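Long-range contacts in HDLP (histone deacetylase-like protein) (Aquifex aeolicus, PDB 1C3R), which binds zinc and the hydroxamate inhibitor trichostatin A, and is probably a deacetylase like other members of the histone deacetylase family: residues L23-V28 / Y297-L302; P259-Y264 / V342-M347; T62-N67 / F134-N139; R50-E55 / G102-T107. The protein carries 2 engineered substitutions. All blocks are in the same frame, centred on the assembly; numbering follows the deposited sequence.

Contact 1: residues L23-V28 / Y297-L302; sequences LKIPRV and YHPYAL. With TSN (trichostatin a), chain D.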
# COMPACT_ATOMS: atom_id res chain seq x y z
N LEU A 23 -11.92 5.11 -2.95
CA LEU A 23 -12.75 6.03 -3.74
C LEU A 23 -14.21 5.60 -3.99
O LEU A 23 -14.81 6.02 -4.99
CB LEU A 23 -12.06 6.33 -5.08
CG LEU A 23 -10.78 7.17 -4.98
CD1 LEU A 23 -10.08 7.24 -6.34
CD2 LEU A 23 -11.16 8.58 -4.48
N LYS A 24 -14.79 4.79 -3.12
CA LYS A 24 -16.17 4.40 -3.36
C LYS A 24 -17.13 5.44 -2.75
O LYS A 24 -18.34 5.39 -2.97
CB LYS A 24 -16.46 3.01 -2.79
CG LYS A 24 -16.87 2.93 -1.33
CD LYS A 24 -15.85 3.49 -0.37
CE LYS A 24 -16.13 2.97 1.04
NZ LYS A 24 -17.54 3.19 1.48
N ILE A 25 -16.57 6.39 -2.01
CA ILE A 25 -17.38 7.42 -1.39
C ILE A 25 -17.76 8.50 -2.40
O ILE A 25 -17.06 8.71 -3.39
CB ILE A 25 -16.62 8.16 -0.26
CG1 ILE A 25 -15.41 8.89 -0.85
CG2 ILE A 25 -16.19 7.19 0.83
CD1 ILE A 25 -14.73 9.85 0.10
N PRO A 26 -18.87 9.21 -2.16
CA PRO A 26 -19.31 10.28 -3.06
C PRO A 26 -18.29 11.40 -2.86
O PRO A 26 -17.80 11.60 -1.75
CB PRO A 26 -20.68 10.66 -2.49
CG PRO A 26 -21.11 9.40 -1.76
CD PRO A 26 -19.83 9.06 -1.05
N ARG A 27 -17.97 12.13 -3.92
CA ARG A 27 -17.00 13.20 -3.78
C ARG A 27 -17.49 14.48 -4.45
O ARG A 27 -18.07 15.35 -3.79
CB ARG A 27 -15.64 12.74 -4.33
CG ARG A 27 -15.13 11.51 -3.59
CD ARG A 27 -13.83 10.91 -4.12
NE ARG A 27 -12.64 11.70 -3.86
CZ ARG A 27 -12.05 12.52 -4.73
NH1 ARG A 27 -12.55 12.67 -5.94
NH2 ARG A 27 -10.95 13.17 -4.38
N VAL A 28 -17.29 14.60 -5.76
CA VAL A 28 -17.76 15.81 -6.43
C VAL A 28 -19.27 15.98 -6.30
O VAL A 28 -19.76 17.09 -6.10
CB VAL A 28 -17.35 15.82 -7.91
CG1 VAL A 28 -17.94 17.05 -8.60
CG2 VAL A 28 -15.83 15.83 -8.03
N TYR A 297 -9.96 11.25 0.48
CA TYR A 297 -10.77 10.09 0.82
C TYR A 297 -11.67 10.19 2.03
O TYR A 297 -12.36 9.23 2.38
CB TYR A 297 -9.84 8.88 0.93
CG TYR A 297 -8.85 8.88 -0.21
CD1 TYR A 297 -7.69 9.66 -0.14
CD2 TYR A 297 -9.13 8.22 -1.40
CE1 TYR A 297 -6.85 9.79 -1.25
CE2 TYR A 297 -8.30 8.35 -2.51
CZ TYR A 297 -7.16 9.13 -2.42
OH TYR A 297 -6.34 9.31 -3.52
N HIS A 298 -11.68 11.34 2.68
CA HIS A 298 -12.56 11.54 3.82
C HIS A 298 -13.65 12.48 3.30
O HIS A 298 -13.39 13.66 3.04
CB HIS A 298 -11.84 12.20 4.99
CG HIS A 298 -12.66 12.24 6.24
ND1 HIS A 298 -12.41 11.44 7.33
CD2 HIS A 298 -13.80 12.93 6.53
CE1 HIS A 298 -13.34 11.63 8.24
NE2 HIS A 298 -14.20 12.52 7.78
N PRO A 299 -14.89 11.99 3.16
CA PRO A 299 -16.02 12.77 2.66
C PRO A 299 -16.26 14.10 3.35
O PRO A 299 -16.52 15.10 2.68
CB PRO A 299 -17.20 11.80 2.83
CG PRO A 299 -16.75 10.95 4.03
CD PRO A 299 -15.35 10.64 3.56
N TYR A 300 -16.18 14.13 4.68
CA TYR A 300 -16.41 15.38 5.40
C TYR A 300 -15.27 16.36 5.17
O TYR A 300 -15.50 17.55 4.92
CB TYR A 300 -16.56 15.14 6.92
CG TYR A 300 -17.55 14.06 7.31
CD1 TYR A 300 -18.45 13.52 6.40
CD2 TYR A 300 -17.60 13.59 8.63
CE1 TYR A 300 -19.36 12.53 6.77
CE2 TYR A 300 -18.49 12.61 9.02
CZ TYR A 300 -19.37 12.08 8.09
OH TYR A 300 -20.25 11.10 8.48
N ALA A 301 -14.04 15.87 5.25
CA ALA A 301 -12.86 16.72 5.04
C ALA A 301 -12.91 17.34 3.65
O ALA A 301 -12.69 18.54 3.48
CB ALA A 301 -11.59 15.89 5.19
N LEU A 302 -13.21 16.50 2.67
CA LEU A 302 -13.28 16.94 1.29
C LEU A 302 -14.37 17.98 1.05
O LEU A 302 -14.14 18.99 0.39
CB LEU A 302 -13.47 15.72 0.39
CG LEU A 302 -13.69 15.90 -1.11
CD1 LEU A 302 -13.40 14.59 -1.84
CD2 LEU A 302 -15.12 16.35 -1.36
O1 TSN D . -2.73 11.21 -5.01
O2 TSN D . -4.13 9.77 -3.03
O3 TSN D . -3.25 3.64 0.97
N1 TSN D . -2.39 9.94 -4.54
N2 TSN D . -7.81 -0.67 -0.60
C1 TSN D . -4.53 2.10 -0.32
C2 TSN D . -4.81 1.42 -1.51
C3 TSN D . -5.86 0.51 -1.64
C4 TSN D . -6.72 0.23 -0.51
C5 TSN D . -6.43 0.93 0.71
C6 TSN D . -5.38 1.82 0.80
C7 TSN D . -3.43 3.09 -0.11
C8 TSN D . -2.51 3.47 -1.31
C9 TSN D . -2.69 4.93 -1.62
C10 TSN D . -2.73 5.54 -2.85
C11 TSN D . -2.93 7.01 -2.81
C12 TSN D . -3.07 7.80 -3.90
C13 TSN D . -3.27 9.24 -3.76
C14 TSN D . -1.04 3.16 -0.93
C15 TSN D . -2.58 4.81 -4.18
C17 TSN D . -8.72 -0.88 0.55
C16 TSN D . -8.12 -1.39 -1.82

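Contact 2: residues P259-Y264 / V342-M347; sequences PLLEDY and VDRSYM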
# COMPACT_ATOMS: atom_id res chain seq x y z
N PRO A 259 -3.97 15.88 2.18
CA PRO A 259 -2.95 16.28 3.17
C PRO A 259 -3.59 16.66 4.53
O PRO A 259 -2.87 16.90 5.51
CB PRO A 259 -2.28 17.47 2.49
CG PRO A 259 -3.43 18.08 1.74
CD PRO A 259 -3.99 16.85 1.08
N LEU A 260 -4.91 16.71 4.60
CA LEU A 260 -5.62 17.06 5.84
C LEU A 260 -5.49 16.00 6.95
O LEU A 260 -5.43 14.79 6.68
CB LEU A 260 -7.10 17.33 5.54
CG LEU A 260 -7.44 18.53 4.66
CD1 LEU A 260 -8.91 18.47 4.27
CD2 LEU A 260 -7.14 19.83 5.43
N LEU A 261 -5.46 16.46 8.20
CA LEU A 261 -5.34 15.58 9.36
C LEU A 261 -6.28 14.38 9.31
O LEU A 261 -5.86 13.23 9.45
CB LEU A 261 -5.63 16.36 10.65
CG LEU A 261 -5.67 15.51 11.94
CD1 LEU A 261 -4.28 14.95 12.23
CD2 LEU A 261 -6.14 16.35 13.13
N GLU A 262 -7.56 14.66 9.09
CA GLU A 262 -8.58 13.63 9.07
C GLU A 262 -8.52 12.60 7.94
O GLU A 262 -9.27 11.63 7.97
CB GLU A 262 -9.97 14.28 9.07
CG GLU A 262 -10.22 15.25 10.23
CD GLU A 262 -9.69 16.65 9.97
OE1 GLU A 262 -8.90 16.83 9.03
OE2 GLU A 262 -10.07 17.58 10.72
N ASP A 263 -7.65 12.79 6.96
CA ASP A 263 -7.57 11.83 5.86
C ASP A 263 -6.47 10.83 6.17
O ASP A 263 -5.31 11.21 6.32
CB ASP A 263 -7.31 12.57 4.54
CG ASP A 263 -7.48 11.68 3.32
OD1 ASP A 263 -7.95 12.19 2.28
OD2 ASP A 263 -7.13 10.48 3.38
N TYR A 264 -6.84 9.55 6.25
CA TYR A 264 -5.89 8.49 6.59
C TYR A 264 -4.84 8.17 5.54
O TYR A 264 -3.83 7.56 5.87
CB TYR A 264 -6.62 7.19 6.93
CG TYR A 264 -7.60 7.28 8.07
CD1 TYR A 264 -8.90 7.75 7.86
CD2 TYR A 264 -7.23 6.92 9.36
CE1 TYR A 264 -9.81 7.85 8.92
CE2 TYR A 264 -8.12 7.01 10.42
CZ TYR A 264 -9.41 7.48 10.19
OH TYR A 264 -10.30 7.56 11.24
N VAL A 342 -11.95 8.10 17.26
CA VAL A 342 -11.28 9.27 16.70
C VAL A 342 -11.96 10.56 17.11
O VAL A 342 -11.30 11.53 17.48
CB VAL A 342 -11.26 9.22 15.16
CG1 VAL A 342 -10.47 8.03 14.68
CG2 VAL A 342 -12.68 9.15 14.63
N ASP A 343 -13.28 10.56 17.05
CA ASP A 343 -14.07 11.74 17.39
C ASP A 343 -13.87 12.80 16.32
O ASP A 343 -12.95 13.61 16.41
CB ASP A 343 -13.66 12.32 18.74
CG ASP A 343 -14.48 13.54 19.10
OD1 ASP A 343 -14.16 14.20 20.11
OD2 ASP A 343 -15.46 13.84 18.39
N ARG A 344 -14.74 12.79 15.32
CA ARG A 344 -14.68 13.76 14.25
C ARG A 344 -16.00 14.53 14.22
O ARG A 344 -16.35 15.16 13.23
CB ARG A 344 -14.45 13.06 12.91
CG ARG A 344 -13.11 12.34 12.78
CD ARG A 344 -11.95 13.28 13.07
NE ARG A 344 -10.65 12.65 12.86
CZ ARG A 344 -9.50 13.13 13.31
NH1 ARG A 344 -9.47 14.26 14.00
NH2 ARG A 344 -8.37 12.48 13.08
N SER A 345 -16.71 14.49 15.34
CA SER A 345 -17.99 15.16 15.46
C SER A 345 -17.95 16.64 15.11
O SER A 345 -18.90 17.19 14.56
CB SER A 345 -18.53 14.97 16.88
OG SER A 345 -17.63 15.50 17.84
N TYR A 346 -16.84 17.30 15.41
CA TYR A 346 -16.70 18.72 15.11
C TYR A 346 -16.87 19.01 13.62
O TYR A 346 -17.28 20.10 13.24
CB TYR A 346 -15.34 19.22 15.60
CG TYR A 346 -14.16 18.57 14.91
CD1 TYR A 346 -13.69 19.02 13.68
CD2 TYR A 346 -13.54 17.45 15.48
CE1 TYR A 346 -12.62 18.39 13.04
CE2 TYR A 346 -12.48 16.81 14.85
CZ TYR A 346 -12.02 17.28 13.63
OH TYR A 346 -10.97 16.64 13.01
N MET A 347 -16.56 18.02 12.78
CA MET A 347 -16.67 18.21 11.34
C MET A 347 -18.12 18.39 10.88
O MET A 347 -18.37 18.96 9.82
CB MET A 347 -16.04 17.04 10.58
CG MET A 347 -14.61 16.73 11.00
SD MET A 347 -13.85 15.47 9.95
CE MET A 347 -14.97 14.17 10.11
O HOH W 1 -10.38 10.93 10.44

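Contact 3: residues T62-N67 / F134-N139; sequences TEDYIN and FKSRAN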
# COMPACT_ATOMS: atom_id res chain seq x y z
N THR A 62 -2.11 6.90 -25.31
CA THR A 62 -2.06 6.18 -26.58
C THR A 62 -3.41 5.55 -26.92
O THR A 62 -4.20 5.24 -26.04
CB THR A 62 -1.01 5.06 -26.56
OG1 THR A 62 -1.36 4.09 -25.57
CG2 THR A 62 0.35 5.63 -26.22
N GLU A 63 -3.64 5.38 -28.22
CA GLU A 63 -4.88 4.79 -28.74
C GLU A 63 -5.18 3.46 -28.06
O GLU A 63 -6.29 3.23 -27.57
CB GLU A 63 -4.74 4.57 -30.25
CG GLU A 63 -5.97 4.01 -30.94
CD GLU A 63 -6.94 5.09 -31.37
OE1 GLU A 63 -8.06 4.76 -31.83
OE2 GLU A 63 -6.58 6.28 -31.26
N ASP A 64 -4.18 2.58 -28.06
CA ASP A 64 -4.30 1.24 -27.48
C ASP A 64 -4.75 1.25 -26.04
O ASP A 64 -5.63 0.48 -25.65
CB ASP A 64 -2.95 0.54 -27.61
CG ASP A 64 -1.81 1.40 -27.09
OD1 ASP A 64 -1.62 1.48 -25.86
OD2 ASP A 64 -1.12 2.02 -27.93
N TYR A 65 -4.16 2.13 -25.24
CA TYR A 65 -4.54 2.22 -23.83
C TYR A 65 -5.99 2.72 -23.72
O TYR A 65 -6.82 2.10 -23.06
CB TYR A 65 -3.58 3.16 -23.09
CG TYR A 65 -3.95 3.40 -21.65
CD1 TYR A 65 -4.14 2.34 -20.77
CD2 TYR A 65 -4.13 4.70 -21.16
CE1 TYR A 65 -4.49 2.55 -19.44
CE2 TYR A 65 -4.49 4.93 -19.83
CZ TYR A 65 -4.67 3.85 -18.98
OH TYR A 65 -5.04 4.08 -17.66
N ILE A 66 -6.29 3.82 -24.39
CA ILE A 66 -7.64 4.36 -24.35
C ILE A 66 -8.65 3.31 -24.81
O ILE A 66 -9.67 3.08 -24.16
CB ILE A 66 -7.78 5.60 -25.24
CG1 ILE A 66 -6.79 6.67 -24.77
CG2 ILE A 66 -9.20 6.14 -25.18
CD1 ILE A 66 -6.99 7.12 -23.33
N ASN A 67 -8.38 2.65 -25.94
CA ASN A 67 -9.30 1.63 -26.42
C ASN A 67 -9.47 0.52 -25.40
O ASN A 67 -10.56 -0.02 -25.25
CB ASN A 67 -8.84 1.04 -27.77
CG ASN A 67 -8.94 2.04 -28.91
OD1 ASN A 67 -9.90 2.80 -28.99
ND2 ASN A 67 -7.96 2.02 -29.81
N PHE A 134 -0.05 7.15 -16.37
CA PHE A 134 1.02 7.34 -17.33
C PHE A 134 0.45 7.29 -18.74
O PHE A 134 -0.72 6.98 -18.95
CB PHE A 134 2.11 6.26 -17.20
CG PHE A 134 2.80 6.25 -15.87
CD1 PHE A 134 2.48 5.29 -14.92
CD2 PHE A 134 3.78 7.20 -15.57
CE1 PHE A 134 3.12 5.27 -13.68
CE2 PHE A 134 4.43 7.19 -14.33
CZ PHE A 134 4.10 6.22 -13.38
N LYS A 135 1.29 7.62 -19.71
CA LYS A 135 0.92 7.61 -21.11
C LYS A 135 0.07 6.40 -21.51
O LYS A 135 -0.98 6.55 -22.14
CB LYS A 135 2.21 7.65 -21.93
CG LYS A 135 2.10 7.20 -23.36
CD LYS A 135 3.49 7.22 -24.01
CE LYS A 135 3.49 6.52 -25.35
NZ LYS A 135 3.15 5.07 -25.20
N SER A 136 0.51 5.21 -21.13
CA SER A 136 -0.20 3.99 -21.50
C SER A 136 -0.48 3.03 -20.35
O SER A 136 -0.53 1.81 -20.57
CB SER A 136 0.62 3.24 -22.57
OG SER A 136 0.95 4.10 -23.65
N ARG A 137 -0.66 3.54 -19.14
CA ARG A 137 -0.91 2.64 -18.03
C ARG A 137 -1.55 3.33 -16.83
O ARG A 137 -1.23 4.48 -16.51
CB ARG A 137 0.41 1.99 -17.61
CG ARG A 137 0.22 0.65 -16.95
CD ARG A 137 1.51 0.07 -16.38
NE ARG A 137 1.31 -1.34 -16.04
CZ ARG A 137 2.08 -2.03 -15.22
NH1 ARG A 137 3.13 -1.46 -14.65
NH2 ARG A 137 1.81 -3.31 -14.98
N ALA A 138 -2.47 2.62 -16.19
CA ALA A 138 -3.15 3.15 -15.02
C ALA A 138 -2.19 3.10 -13.84
O ALA A 138 -1.30 2.26 -13.81
CB ALA A 138 -4.39 2.33 -14.71
N ASN A 139 -2.38 3.99 -12.87
CA ASN A 139 -1.51 4.03 -11.71
C ASN A 139 -2.12 4.84 -10.57
O ASN A 139 -2.77 5.87 -10.79
CB ASN A 139 -0.14 4.61 -12.12
CG ASN A 139 0.83 4.71 -10.97
OD1 ASN A 139 0.98 3.78 -10.19
ND2 ASN A 139 1.52 5.85 -10.86

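Contact 4: residues R50-E55 / G102-T107; sequences RPATKE and GSSLAT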
# COMPACT_ATOMS: atom_id res chain seq x y z
N ARG A 50 -18.48 17.75 -19.29
CA ARG A 50 -18.68 17.06 -20.56
C ARG A 50 -17.55 16.05 -20.67
O ARG A 50 -16.49 16.24 -20.08
CB ARG A 50 -18.59 18.02 -21.76
CG ARG A 50 -17.19 18.57 -22.06
CD ARG A 50 -17.19 19.36 -23.37
NE ARG A 50 -15.91 20.01 -23.67
CZ ARG A 50 -14.78 19.38 -23.99
NH1 ARG A 50 -14.74 18.06 -24.07
NH2 ARG A 50 -13.68 20.09 -24.23
N PRO A 51 -17.77 14.96 -21.42
CA PRO A 51 -16.71 13.96 -21.56
C PRO A 51 -15.61 14.57 -22.40
O PRO A 51 -15.84 15.54 -23.13
CB PRO A 51 -17.42 12.82 -22.32
CG PRO A 51 -18.90 13.05 -21.99
CD PRO A 51 -18.96 14.54 -22.18
N ALA A 52 -14.40 14.03 -22.30
CA ALA A 52 -13.31 14.53 -23.11
C ALA A 52 -13.53 13.87 -24.47
O ALA A 52 -14.17 12.83 -24.54
CB ALA A 52 -11.99 14.10 -22.53
N THR A 53 -13.02 14.49 -25.53
CA THR A 53 -13.16 13.89 -26.85
C THR A 53 -11.99 12.93 -26.99
O THR A 53 -11.00 13.05 -26.26
CB THR A 53 -13.05 14.94 -27.98
OG1 THR A 53 -11.77 15.58 -27.90
CG2 THR A 53 -14.15 15.99 -27.85
N LYS A 54 -12.09 11.99 -27.93
CA LYS A 54 -11.01 11.04 -28.12
C LYS A 54 -9.75 11.81 -28.49
O LYS A 54 -8.65 11.48 -28.05
CB LYS A 54 -11.38 10.05 -29.24
CG LYS A 54 -10.51 8.81 -29.27
CD LYS A 54 -10.95 7.87 -30.39
CE LYS A 54 -10.18 6.56 -30.36
NZ LYS A 54 -10.48 5.77 -29.13
N GLU A 55 -9.92 12.87 -29.28
CA GLU A 55 -8.81 13.71 -29.70
C GLU A 55 -8.08 14.32 -28.50
O GLU A 55 -6.85 14.32 -28.44
CB GLU A 55 -9.31 14.82 -30.62
CG GLU A 55 -8.23 15.76 -31.11
CD GLU A 55 -8.77 16.91 -31.94
OE1 GLU A 55 -7.97 17.71 -32.45
OE2 GLU A 55 -10.01 17.02 -32.07
N GLY A 102 -16.30 7.88 -16.08
CA GLY A 102 -16.04 8.84 -15.02
C GLY A 102 -14.78 9.64 -15.29
O GLY A 102 -14.79 10.87 -15.24
N SER A 103 -13.69 8.94 -15.60
CA SER A 103 -12.41 9.58 -15.88
C SER A 103 -12.49 10.55 -17.06
O SER A 103 -11.93 11.65 -17.02
CB SER A 103 -11.35 8.52 -16.16
OG SER A 103 -11.11 7.73 -15.01
N SER A 104 -13.19 10.14 -18.11
CA SER A 104 -13.35 10.98 -19.29
C SER A 104 -14.09 12.26 -18.93
O SER A 104 -13.76 13.34 -19.42
CB SER A 104 -14.13 10.23 -20.36
OG SER A 104 -14.22 11.03 -21.53
N LEU A 105 -15.10 12.13 -18.08
CA LEU A 105 -15.90 13.28 -17.66
C LEU A 105 -15.05 14.23 -16.81
O LEU A 105 -15.16 15.45 -16.92
CB LEU A 105 -17.11 12.78 -16.87
CG LEU A 105 -18.33 13.67 -16.76
CD1 LEU A 105 -18.80 14.08 -18.16
CD2 LEU A 105 -19.44 12.91 -16.03
N ALA A 106 -14.19 13.65 -15.98
CA ALA A 106 -13.31 14.44 -15.12
C ALA A 106 -12.23 15.12 -15.96
O ALA A 106 -11.79 16.23 -15.66
CB ALA A 106 -12.67 13.54 -14.08
N THR A 107 -11.81 14.45 -17.03
CA THR A 107 -10.79 15.00 -17.90
C THR A 107 -11.38 16.09 -18.80
O THR A 107 -10.76 17.13 -19.02
CB THR A 107 -10.15 13.89 -18.74
OG1 THR A 107 -9.58 12.92 -17.85
CG2 THR A 107 -9.04 14.45 -19.63
O HOH W 2 -14.02 10.20 -24.01

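Contact 1: residues L23-V28 / Y297-L302
L23 comes at the Y297 ring obliquely, its branch carbon CD2 lying 3.5 Å from Y297 CE2 and CG adding a second touch at the same carbon. A chi1 of -69° sets the leucine CG anti to the carbonyl carbon and carries CD2 to the ring. At the hydroxyl end of the ring, Y297 OH donates a hydrogen bond to the carbonyl oxygen O2 of the trichostatin A hydroxamate, which lies near the ring plane; the refined length of 2.3 Å is unusually short and its exact value is doubtful. With L23 cut back to an alanine, the CE2 side of the Y297 ring would probably lose its leucine packing, leaving the ring freer to turn beside the inhibitor. The loop before helix 28-37 here meets the turn that leads from strand 290-292 into helix 299-314 in this arginase/deacetylase fold. Y297 has its backbone N held by D263, and its side chain comes to about 4 Å (nearest atoms) from the zinc ion. Further along, I25 and P299 meet at about a right angle, with I25 CD1 3.6 Å from P299 CD and 3.3 Å from the carbonyl oxygen of Y297. H298 is the N-cap residue of helix 299-314, and its O accepts from L302 N at 2.9 Å in the first turn. From that turn L302 lays CD1 over one face of the R27 guanidinium, 3.6 Å from R27 NE. The R27 chain bends at chi3 (72°), turning that face to L302 CD1, and NE bonds to G296 O.

Contact 2: residues P259-Y264 / V342-M347
A type I beta turn from L260 to D263, closed by D263 N to L260 O at 3.0 Å, sets E262 facing the 342-347 loop, with the CA atoms of E262 and R344 8.0 Å apart. The contact joins the loop after strand 250-254 of this arginase/deacetylase fold, just past the zinc ligand D258, to a late loop that enters a 3-10 turn at S345. Bent at chi2 (84°), E262 brings OE2 to the hydroxyl of Y346, which donates a 2.6 Å bond on the anti side of the carboxylate; OE2 also makes a salt bridge to R356, so two donors grip it. The carboxylate meets the ring at its edge, the planes 47° apart. E262 CG lies over one face of the R344 guanidinium, 3.6 Å above its plane, while M347 runs past in the opposite direction with SD 3.6 Å from E262 CG. E262 OE2 and R344 NH1 stay 4.7 Å apart; R344 NH1 makes a weak hydrogen bond to Y346 OH, the same hydroxyl. L261 CD2 approaches the guanidinium obliquely. Y264 OH, bonded to E337, touches CG1 of the poorly ordered V342. A water bridges the segments, donating to E262 O at 2.8 Å and accepting from R344 NE at 3.0 Å.

Contact 3: residues T62-N67 / F134-N139
Hydroxyls relay the polar part of this contact: S136 OG donates to T62 OG1 at 3.0 Å, and T62 OG1 in turn donates to D64 OD1 at 2.6 Å, approaching from above the carboxylate plane. K135 NZ feeds the same chain by donating to S136 OG at 2.9 Å, so an ammonium stands at one end and a carboxylate at the other, and their opposite charges would be expected to polarise the hydroxyls between them. A weak backbone bond, T62 N to K135 O, runs alongside. T62 holds the N-cap position of helix 63-75.

The packing interactions centre on Y65. Its CG stands opposite the backbone N (chi1 176°), which lays the ring flat against the main chain of the other segment: R137 N sits over the ring centre, 3.8 Å above its plane, and S136 C over the same face, nearer the rim. Y65 OH reaches past to lie 3.5 Å from A138 CB and is bonded to Y143 O. Replacing the tyrosine with an alanine would probably uncover the S136-R137 peptide and leave the carbonyl of Y143 without its hydroxyl mate. Around T62, the K135 chain crosses at about a right angle, with CE 3.4 Å from T62 CG2; K135 NZ, 3.0 Å from T62 CG2, and S136 OG also press on this methyl.

The 134-139 loop, pinched by F134 N to R137 O, follows strand 122-125 and precedes helix 146-156 in the chain. It is held by the start of helix 63-75, F134 leans on helix 173-178, and R137 packs on R83 of the second subunit.

Contact 4: residues R50-E55 / G102-T107
With chi1 at -177°, S104 swings OG away from its backbone N to a place beside its carbonyl, and both oxygens then face the N-H of A52. L105 has a similar first torsion (-158°), which brings CD1 against the peptide between R50 and P51. The A52 N-H is thus shared: it donates to S104 OG at 3.1 Å and, more weakly, to S104 O at 3.0 Å. A water reinforces the link, donating to A52 O at 2.7 Å while also bonded to S104 OG. L105 CD1 lies 3.4 Å from R50 C and hardly further from P51 N; the proline ring and the leucine run side by side in the same direction, P51 CG 4.0 Å from L105 CD1. The backbones are close here, the CA atoms of P51 and L105 being only 4.0 Å apart. In the fold, this lays the chain leaving edge strand 46-48 of the parallel sheet across helix 98-118, the helix that leads into strand 122-125. At T53 the chain turns into helix 54-57: T53 is the N-cap, its side chain capping a backbone N just beyond E55 while its own N bonds to E56 OE1, the reciprocal pair of a capping box. R50 folds over the connection, NH1 donating to P51 O and NH2 forming a salt bridge with E56. A52 CB packs on T107 CG2 of helix 98-118; within that helix, T107 N and T107 OG1 both donate to S103 O, arriving from opposite faces of its carbonyl plane.

Overall arrangement
From the N terminus, the chain first lays down 23-28, whose partner 297-302 comes only after strand 290-292; contact 1 therefore closes a long loop that encloses contacts 3 and 4. Contact 4 opens next, at 50-55, and contact 3 opens at 62-67 before contact 4 closes on helix 98-118, so these two cross. They also touch, K54 NZ lying 3.0 Å from N67 OD1. Contact 2 opens at 259-264, inside contact 1, and closes beyond it; where they cross, the D263 side chain accepts a probable hydrogen bond from Y297 N. Across the chain's centre from contact 2, contact 3 ties the start of helix 63-75 to the 134-139 loop and contact 4 ties the stretch after strand 46-48 to helix 98-118.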